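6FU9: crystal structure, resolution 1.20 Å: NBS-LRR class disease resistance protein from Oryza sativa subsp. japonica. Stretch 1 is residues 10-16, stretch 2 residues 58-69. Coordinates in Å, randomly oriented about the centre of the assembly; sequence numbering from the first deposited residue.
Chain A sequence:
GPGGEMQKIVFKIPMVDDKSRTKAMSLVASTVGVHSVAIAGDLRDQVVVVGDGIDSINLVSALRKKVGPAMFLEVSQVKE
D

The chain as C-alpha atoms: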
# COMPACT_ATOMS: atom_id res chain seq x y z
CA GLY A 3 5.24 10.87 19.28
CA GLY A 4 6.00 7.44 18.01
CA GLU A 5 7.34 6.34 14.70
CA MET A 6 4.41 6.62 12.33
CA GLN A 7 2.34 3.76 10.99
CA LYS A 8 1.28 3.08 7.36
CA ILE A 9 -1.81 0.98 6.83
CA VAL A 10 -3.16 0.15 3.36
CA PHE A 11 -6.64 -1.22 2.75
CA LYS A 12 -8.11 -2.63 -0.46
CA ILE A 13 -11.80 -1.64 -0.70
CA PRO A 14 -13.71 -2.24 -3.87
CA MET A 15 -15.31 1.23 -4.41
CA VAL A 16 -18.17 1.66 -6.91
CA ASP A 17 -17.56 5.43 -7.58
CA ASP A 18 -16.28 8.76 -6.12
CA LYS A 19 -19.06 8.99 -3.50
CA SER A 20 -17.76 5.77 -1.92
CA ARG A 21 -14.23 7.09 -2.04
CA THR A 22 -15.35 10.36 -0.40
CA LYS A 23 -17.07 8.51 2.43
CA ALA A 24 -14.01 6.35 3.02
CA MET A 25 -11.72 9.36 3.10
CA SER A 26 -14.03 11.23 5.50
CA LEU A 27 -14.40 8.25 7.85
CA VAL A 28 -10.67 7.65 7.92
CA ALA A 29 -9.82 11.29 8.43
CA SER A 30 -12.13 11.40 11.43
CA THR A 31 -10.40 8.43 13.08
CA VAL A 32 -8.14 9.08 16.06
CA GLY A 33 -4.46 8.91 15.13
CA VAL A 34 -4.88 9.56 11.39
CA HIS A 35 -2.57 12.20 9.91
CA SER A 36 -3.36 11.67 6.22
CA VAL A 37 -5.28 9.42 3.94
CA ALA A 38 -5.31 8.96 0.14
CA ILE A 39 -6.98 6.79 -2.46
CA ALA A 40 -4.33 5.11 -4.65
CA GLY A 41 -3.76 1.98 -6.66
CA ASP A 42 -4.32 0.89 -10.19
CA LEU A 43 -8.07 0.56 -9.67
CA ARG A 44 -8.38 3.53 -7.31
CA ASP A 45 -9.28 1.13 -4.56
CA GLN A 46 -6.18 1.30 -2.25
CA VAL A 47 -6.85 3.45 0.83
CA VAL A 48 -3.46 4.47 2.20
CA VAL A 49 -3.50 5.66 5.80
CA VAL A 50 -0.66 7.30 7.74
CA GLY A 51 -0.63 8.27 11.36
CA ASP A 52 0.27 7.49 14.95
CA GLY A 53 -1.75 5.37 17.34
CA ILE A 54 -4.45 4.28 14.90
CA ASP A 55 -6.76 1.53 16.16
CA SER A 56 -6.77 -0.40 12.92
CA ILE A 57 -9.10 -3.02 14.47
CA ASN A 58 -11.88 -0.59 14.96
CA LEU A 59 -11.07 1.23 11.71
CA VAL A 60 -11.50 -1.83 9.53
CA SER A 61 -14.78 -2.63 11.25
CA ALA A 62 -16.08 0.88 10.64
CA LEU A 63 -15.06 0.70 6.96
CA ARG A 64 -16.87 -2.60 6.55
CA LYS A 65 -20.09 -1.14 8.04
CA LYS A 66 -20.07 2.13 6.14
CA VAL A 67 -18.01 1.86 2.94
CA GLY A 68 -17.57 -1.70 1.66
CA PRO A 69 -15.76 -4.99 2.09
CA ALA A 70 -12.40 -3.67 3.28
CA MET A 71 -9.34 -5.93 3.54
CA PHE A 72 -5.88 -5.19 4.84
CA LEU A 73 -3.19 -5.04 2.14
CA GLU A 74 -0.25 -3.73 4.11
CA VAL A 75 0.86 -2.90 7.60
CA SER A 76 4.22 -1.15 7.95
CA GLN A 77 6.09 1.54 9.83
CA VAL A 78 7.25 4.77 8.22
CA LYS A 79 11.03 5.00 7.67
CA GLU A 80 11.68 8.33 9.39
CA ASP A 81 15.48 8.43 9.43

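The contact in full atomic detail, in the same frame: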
# COMPACT_ATOMS: atom_id res chain seq x y z
N VAL A 10 -2.49 0.10 4.67
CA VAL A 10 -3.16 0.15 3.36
C VAL A 10 -4.29 -0.84 3.35
O VAL A 10 -4.06 -2.05 3.69
CB VAL A 10 -2.20 -0.13 2.21
CG1 VAL A 10 -2.91 0.09 0.84
CG2 VAL A 10 -0.95 0.73 2.27
N PHE A 11 -5.48 -0.38 2.96
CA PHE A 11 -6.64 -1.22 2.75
C PHE A 11 -6.92 -1.34 1.25
O PHE A 11 -6.64 -0.39 0.50
CB PHE A 11 -7.87 -0.67 3.44
CG PHE A 11 -7.77 -0.53 4.93
CD1 PHE A 11 -7.92 -1.63 5.75
CD2 PHE A 11 -7.52 0.68 5.53
CE1 PHE A 11 -7.84 -1.53 7.13
CE2 PHE A 11 -7.42 0.80 6.90
CZ PHE A 11 -7.60 -0.31 7.70
N LYS A 12 -7.47 -2.47 0.86
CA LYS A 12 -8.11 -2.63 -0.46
C LYS A 12 -9.59 -2.66 -0.21
O LYS A 12 -10.11 -3.47 0.57
CB LYS A 12 -7.58 -3.88 -1.14
CG LYS A 12 -6.18 -3.70 -1.75
CD LYS A 12 -6.08 -3.00 -3.14
CE LYS A 12 -6.34 -3.98 -4.26
NZ LYS A 12 -6.38 -3.34 -5.58
N ILE A 13 -10.33 -1.73 -0.88
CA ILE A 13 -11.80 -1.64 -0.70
C ILE A 13 -12.34 -1.46 -2.07
O ILE A 13 -12.16 -0.38 -2.66
CB ILE A 13 -12.23 -0.48 0.21
CG1 ILE A 13 -11.33 -0.32 1.44
CG2 ILE A 13 -13.68 -0.65 0.60
CD1 ILE A 13 -11.74 0.77 2.41
N PRO A 14 -12.95 -2.49 -2.63
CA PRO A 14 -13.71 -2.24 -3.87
C PRO A 14 -14.62 -0.99 -3.67
O PRO A 14 -15.34 -0.90 -2.70
CB PRO A 14 -14.54 -3.52 -4.02
CG PRO A 14 -13.64 -4.55 -3.43
CD PRO A 14 -13.03 -3.89 -2.22
N MET A 15 -14.50 -0.02 -4.56
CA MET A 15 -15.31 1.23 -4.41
C MET A 15 -16.05 1.61 -5.65
O MET A 15 -15.41 1.88 -6.63
CB MET A 15 -14.40 2.36 -3.82
CG MET A 15 -14.25 2.28 -2.30
SD MET A 15 -13.16 3.45 -1.45
CE MET A 15 -11.61 3.03 -2.27
N VAL A 16 -17.40 1.56 -5.65
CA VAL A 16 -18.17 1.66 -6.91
C VAL A 16 -17.91 2.99 -7.72
O VAL A 16 -18.00 3.00 -8.95
CB VAL A 16 -19.70 1.37 -6.71
CG1 VAL A 16 -20.43 1.32 -8.05
CG2 VAL A 16 -19.94 0.04 -5.98
N ASN A 58 -10.61 -1.30 15.02
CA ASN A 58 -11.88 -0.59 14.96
C ASN A 58 -12.03 0.06 13.57
O ASN A 58 -13.14 0.13 13.07
CB ASN A 58 -12.01 0.44 16.11
CG ASN A 58 -12.77 -0.11 17.33
OD1 ASN A 58 -12.31 -0.01 18.49
ND2 ASN A 58 -13.95 -0.62 17.10
N LEU A 59 -10.95 0.55 13.00
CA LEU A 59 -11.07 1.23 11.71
C LEU A 59 -11.55 0.30 10.60
O LEU A 59 -12.47 0.65 9.83
CB LEU A 59 -9.73 1.85 11.33
CG LEU A 59 -9.72 2.56 9.98
CD1 LEU A 59 -10.83 3.58 9.83
CD2 LEU A 59 -8.35 3.18 9.76
N VAL A 60 -11.01 -0.92 10.52
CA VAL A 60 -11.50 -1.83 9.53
C VAL A 60 -12.97 -2.21 9.71
O VAL A 60 -13.71 -2.34 8.74
CB VAL A 60 -10.58 -3.01 9.33
CG1 VAL A 60 -10.75 -4.04 10.47
CG2 VAL A 60 -10.81 -3.67 7.99
N SER A 61 -13.40 -2.36 10.96
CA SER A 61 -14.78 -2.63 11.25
C SER A 61 -15.69 -1.51 10.77
O SER A 61 -16.76 -1.75 10.13
CB SER A 61 -14.92 -2.90 12.78
OG SER A 61 -16.26 -3.01 13.12
N ALA A 62 -15.28 -0.27 11.04
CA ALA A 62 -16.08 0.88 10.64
C ALA A 62 -16.16 0.94 9.12
O ALA A 62 -17.25 1.18 8.56
CB ALA A 62 -15.48 2.16 11.22
N LEU A 63 -15.05 0.69 8.44
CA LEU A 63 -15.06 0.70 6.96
C LEU A 63 -15.97 -0.35 6.41
O LEU A 63 -16.72 -0.09 5.41
CB LEU A 63 -13.62 0.52 6.42
CG LEU A 63 -12.72 1.73 6.60
CD1 LEU A 63 -11.27 1.36 6.41
CD2 LEU A 63 -13.08 2.86 5.68
N ARG A 64 -16.01 -1.53 7.01
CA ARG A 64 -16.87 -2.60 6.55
C ARG A 64 -18.34 -2.25 6.74
O ARG A 64 -19.16 -2.67 5.93
CB ARG A 64 -16.47 -3.89 7.31
CG ARG A 64 -15.20 -4.47 6.77
CD ARG A 64 -14.68 -5.61 7.60
NE ARG A 64 -13.44 -6.12 7.01
CZ ARG A 64 -12.54 -6.88 7.65
NH1 ARG A 64 -12.64 -7.10 8.96
NH2 ARG A 64 -11.48 -7.32 7.00
N LYS A 65 -18.69 -1.51 7.79
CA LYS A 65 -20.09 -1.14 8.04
C LYS A 65 -20.56 -0.02 7.14
O LYS A 65 -21.72 -0.02 6.74
CB LYS A 65 -20.28 -0.73 9.52
CG LYS A 65 -20.19 -1.93 10.47
CD LYS A 65 -20.54 -1.63 11.93
CE LYS A 65 -19.54 -0.75 12.58
NZ LYS A 65 -19.86 -0.69 14.03
N LYS A 66 -19.66 0.90 6.77
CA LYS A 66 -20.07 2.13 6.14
C LYS A 66 -19.63 2.28 4.71
O LYS A 66 -20.25 3.08 3.96
CB LYS A 66 -19.56 3.31 6.99
CG LYS A 66 -20.10 3.32 8.41
CD LYS A 66 -19.37 4.33 9.27
CE LYS A 66 -20.10 4.59 10.58
NZ LYS A 66 -21.35 5.37 10.34
N VAL A 67 -18.58 1.62 4.28
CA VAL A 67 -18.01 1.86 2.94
C VAL A 67 -18.04 0.65 2.06
O VAL A 67 -18.48 0.78 0.91
CB VAL A 67 -16.56 2.37 3.06
CG1 VAL A 67 -15.91 2.54 1.68
CG2 VAL A 67 -16.49 3.67 3.87
N GLY A 68 -17.60 -0.52 2.52
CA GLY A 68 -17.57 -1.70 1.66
C GLY A 68 -16.68 -2.75 2.25
O GLY A 68 -16.17 -2.54 3.37
N PRO A 69 -16.44 -3.83 1.53
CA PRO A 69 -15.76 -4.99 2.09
C PRO A 69 -14.22 -4.83 2.19
O PRO A 69 -13.43 -5.43 1.46
CB PRO A 69 -16.13 -6.10 1.14
CG PRO A 69 -16.45 -5.44 -0.12
CD PRO A 69 -17.03 -4.14 0.23

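No hydrogen bond links the two stretches; the 405 Å² buried between them is essentially apolar packing of strand 10-12 and the loop after it against helix 58-66 and its C-terminal exit. The strand and helix axes run 27° from parallel and approach to 11.2 Å, a gap that side chains fill.

Along the helix, L59 comes first: its CA-to-CB bond points toward the strand, and its CD2 lies 3.8 Å from F11 CE2. V60, whose CB points sideways, still reaches F11, with V60 CG2 3.8 Å from F11 CE1. S61 and A62 make no contact with stretch 1. One turn after L59, L63 covers a face of the same ring. Its CD1 sits 4.0 Å from the F11 ring centroid and 16° off the ring normal, the geometry of a CH-pi contact; the same CD1 is 4.1 Å from I13 CD1, so one methyl bridges two residues. K65 and K66 make no contact with stretch 1 either.

V67 N and G68 N both bond to L63 O (2.8 and 3.1 Å), holding the helix end together as G68 leaves helical geometry with positive phi. V67 CG1 packs 4.0 Å from I13 CG2 and 4.3 Å from M15 SD. I13 CG2 also lies 4.0 Å from G68 C. Finally, P69 CG meets P14 CD at 4.3 Å, a contact between two exposed prolines.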